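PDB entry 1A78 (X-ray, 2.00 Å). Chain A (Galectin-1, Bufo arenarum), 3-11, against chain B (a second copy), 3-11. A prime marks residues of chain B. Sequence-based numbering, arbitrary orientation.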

# COMPACT_ATOMS: atom_id res chain seq x y z
N ALA A 3 -1.05 -8.99 -12.36
CA ALA A 3 -1.92 -7.92 -11.88
C ALA A 3 -1.06 -7.15 -10.87
O ALA A 3 -0.25 -6.29 -11.28
N GLY A 4 -1.20 -7.48 -9.58
CA GLY A 4 -0.40 -6.80 -8.57
C GLY A 4 -1.04 -6.45 -7.25
O GLY A 4 -2.06 -7.01 -6.85
N VAL A 5 -0.43 -5.48 -6.60
CA VAL A 5 -0.84 -4.98 -5.30
C VAL A 5 -2.23 -4.39 -5.27
O VAL A 5 -2.63 -3.71 -6.22
N ALA A 6 -2.96 -4.67 -4.19
CA ALA A 6 -4.29 -4.12 -3.95
C ALA A 6 -4.27 -3.54 -2.54
O ALA A 6 -3.91 -4.24 -1.60
N VAL A 7 -4.65 -2.27 -2.41
CA VAL A 7 -4.65 -1.56 -1.13
C VAL A 7 -6.09 -1.31 -0.78
O VAL A 7 -6.84 -0.85 -1.63
N THR A 8 -6.47 -1.58 0.46
CA THR A 8 -7.83 -1.34 0.89
C THR A 8 -7.78 -0.40 2.06
O THR A 8 -6.75 -0.32 2.70
N ASN A 9 -8.86 0.33 2.34
CA ASN A 9 -8.87 1.32 3.43
C ASN A 9 -7.93 2.50 3.12
O ASN A 9 -7.39 3.11 4.04
N LEU A 10 -7.70 2.80 1.84
CA LEU A 10 -6.82 3.90 1.46
C LEU A 10 -7.35 5.24 1.99
O LEU A 10 -6.57 6.17 2.21
N ASN A 11 -8.66 5.34 2.18
CA ASN A 11 -9.32 6.55 2.65
C ASN A 11 -8.88 7.86 2.02
O ASN A 11 -8.54 8.81 2.72
N ALA B 3 -8.30 3.71 11.19
CA ALA B 3 -8.56 2.30 10.92
C ALA B 3 -7.48 2.02 9.88
O ALA B 3 -7.37 2.76 8.90
N GLY B 4 -6.66 1.00 10.12
CA GLY B 4 -5.55 0.70 9.23
C GLY B 4 -5.75 0.31 7.78
O GLY B 4 -6.77 -0.26 7.38
N VAL B 5 -4.72 0.61 7.00
CA VAL B 5 -4.71 0.28 5.59
C VAL B 5 -4.31 -1.19 5.53
O VAL B 5 -3.64 -1.70 6.42
N ALA B 6 -4.70 -1.85 4.45
CA ALA B 6 -4.37 -3.25 4.23
C ALA B 6 -3.77 -3.38 2.83
O ALA B 6 -4.23 -2.72 1.90
N VAL B 7 -2.74 -4.19 2.69
CA VAL B 7 -2.10 -4.42 1.41
C VAL B 7 -2.02 -5.93 1.09
O VAL B 7 -1.52 -6.71 1.91
N THR B 8 -2.55 -6.32 -0.06
CA THR B 8 -2.50 -7.72 -0.50
C THR B 8 -1.61 -7.86 -1.71
O THR B 8 -1.40 -6.90 -2.44
N ASN B 9 -1.08 -9.06 -1.91
CA ASN B 9 -0.18 -9.34 -3.02
C ASN B 9 1.11 -8.55 -2.89
O ASN B 9 1.70 -8.15 -3.88
N LEU B 10 1.51 -8.29 -1.65
CA LEU B 10 2.75 -7.58 -1.37
C LEU B 10 3.89 -8.44 -1.89
O LEU B 10 4.89 -7.95 -2.37
N ASN B 11 3.74 -9.74 -1.72
CA ASN B 11 4.73 -10.69 -2.16
C ASN B 11 6.16 -10.41 -1.70
O ASN B 11 7.10 -10.42 -2.50

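Residues 3-11 of the two galectin-1 chains pair through antiparallel strands that begin at Ala6 and Ala6′ and centre on Val7 and Val7′. The strand directions differ by 164°, and the two stretches together bury 519 Å². Four backbone hydrogen bonds link Ala6 with Thr8′ and Thr8 with Ala6′. Ala6 N donates to Thr8′ O at 3.2 Å and Thr8′ N to Ala6 O at 2.9 Å; in the other ring Thr8 N donates to Ala6′ O at 2.9 Å and Ala6′ N to Thr8 O at 3.1 Å. Val7 and Val7′ lie between these rings as a non-hydrogen-bonded pair, their CA atoms 4.6 Å apart, and CA-H...O contacts fill in the ladder, the shortest from Val7 CA to Ala6′ O at 3.3 Å. Because neighbouring strand residues alternate sides, the valines at position 7 share one face of the sheet, whereas Ala6, Thr8, Ala6′ and Thr8′ share the other.

The apolar contacts centre on Val7 and Val7′, which are both buried and both t (chi1 167° and -174°); their methyls meet across the centre of the pairing, CG2 of Val7 lying 4.2 Å from CG2 of Val7′. Val5 and Val5′ extend this cluster, although the CA-to-CB bond of each runs sideways to the opposing stretch. Val5 is t (166°) and places its CG1 3.7 Å from Val7′ CG1, while its CG2 comes to 3.6 Å from Asn9′ O. Val5′ instead is p (88°); its CG2 reaches Val7 CG1 at 3.5 Å and also packs 3.2 Å from Thr8 O and 3.7 Å from Asn9 O. The two ends of the cluster are thus built with different valine rotamers. The CA-to-CB bonds of Leu10 and Leu10′, both t,p, point away from the opposing stretch, and these residues add little to the contact.

On the alanine-threonine face, Ala6 CB lies 3.2 Å from Thr8′ OG1. Thr8′ is p (45°), which also brings its OG1 to 3.1 Å from Ala6 O. Thr8 is m (-39°), and its pairing with Ala6′ is looser, Thr8 CB to Ala6′ CB at 4.5 Å. One water joins the two threonines: it donates to Ala6 O at 2.8 Å and hydrogen-bonds to Thr8 OG1 at 2.8 Å and to Thr8′ OG1 at 2.9 Å, so a single water bridges the two hydroxyls and the Ala6 carbonyl.

The CA-to-CB bonds of Asn9 and Asn9′ point toward the opposing stretch, and the side chains carry their amides to the glycine carbonyls. Asn9′, m (chi1 -68°), gives a weak hydrogen bond from ND2 to Gly4 O, at 3.1 Å with an angle of 127°. In Asn9, chi1 is -95°, between wells; its ND2 lies 2.9 Å from Gly4′ O, but the angle is too poor for a hydrogen bond. Asn11 and Asn11′ stay clear of the opposing stretch.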

# COMPACT_ATOMS: atom_id res chain seq x y z
CB ALA A 3 -3.16 -8.50 -11.21
CB VAL A 5 0.18 -3.93 -4.79
CG1 VAL A 5 -0.36 -3.14 -3.61
CG2 VAL A 5 1.45 -4.64 -4.37
CB ALA A 6 -5.32 -5.19 -4.04
CB VAL A 7 -3.94 -0.18 -1.23
CG1 VAL A 7 -4.22 0.65 -0.02
CG2 VAL A 7 -2.45 -0.33 -1.41
CB THR A 8 -8.49 -2.63 1.29
OG1 THR A 8 -8.08 -3.65 0.36
CG2 THR A 8 -10.00 -2.49 1.21
CB ASN A 9 -8.40 0.70 4.75
CG ASN A 9 -9.52 0.23 5.62
OD1 ASN A 9 -10.52 0.92 5.82
ND2 ASN A 9 -9.34 -0.97 6.19
CB LEU A 10 -6.69 3.96 -0.08
CG LEU A 10 -5.79 5.01 -0.76
CD1 LEU A 10 -4.34 4.68 -0.52
CD2 LEU A 10 -6.04 5.06 -2.27
CB ASN A 11 -9.26 6.67 4.18
CG ASN A 11 -10.20 7.75 4.73
OD1 ASN A 11 -11.43 7.63 4.63
ND2 ASN A 11 -9.62 8.83 5.27
CB ALA B 3 -9.95 2.09 10.33
CB VAL B 5 -3.67 1.14 4.82
CG1 VAL B 5 -2.29 0.49 4.81
CG2 VAL B 5 -4.14 1.39 3.41
CB ALA B 6 -5.63 -4.12 4.36
CB VAL B 7 -0.69 -3.83 1.38
CG1 VAL B 7 -0.11 -3.95 0.00
CG2 VAL B 7 -0.70 -2.40 1.86
CB THR B 8 -3.88 -8.26 -0.88
OG1 THR B 8 -4.57 -7.30 -1.69
CG2 THR B 8 -4.68 -8.54 0.37
CB ASN B 9 -0.84 -9.02 -4.37
CG ASN B 9 -1.99 -9.96 -4.69
OD1 ASN B 9 -1.86 -11.18 -4.56
ND2 ASN B 9 -3.12 -9.39 -5.14
CB LEU B 10 2.92 -7.36 0.14
CG LEU B 10 4.22 -6.83 0.74
CD1 LEU B 10 4.49 -5.39 0.31
CD2 LEU B 10 4.13 -6.91 2.27
CB ASN B 11 4.67 -10.83 -3.67
CG ASN B 11 3.69 -11.87 -4.09
OD1 ASN B 11 2.50 -11.83 -3.75
ND2 ASN B 11 4.20 -12.88 -4.78
O HOH W 1 -5.91 -5.32 -0.02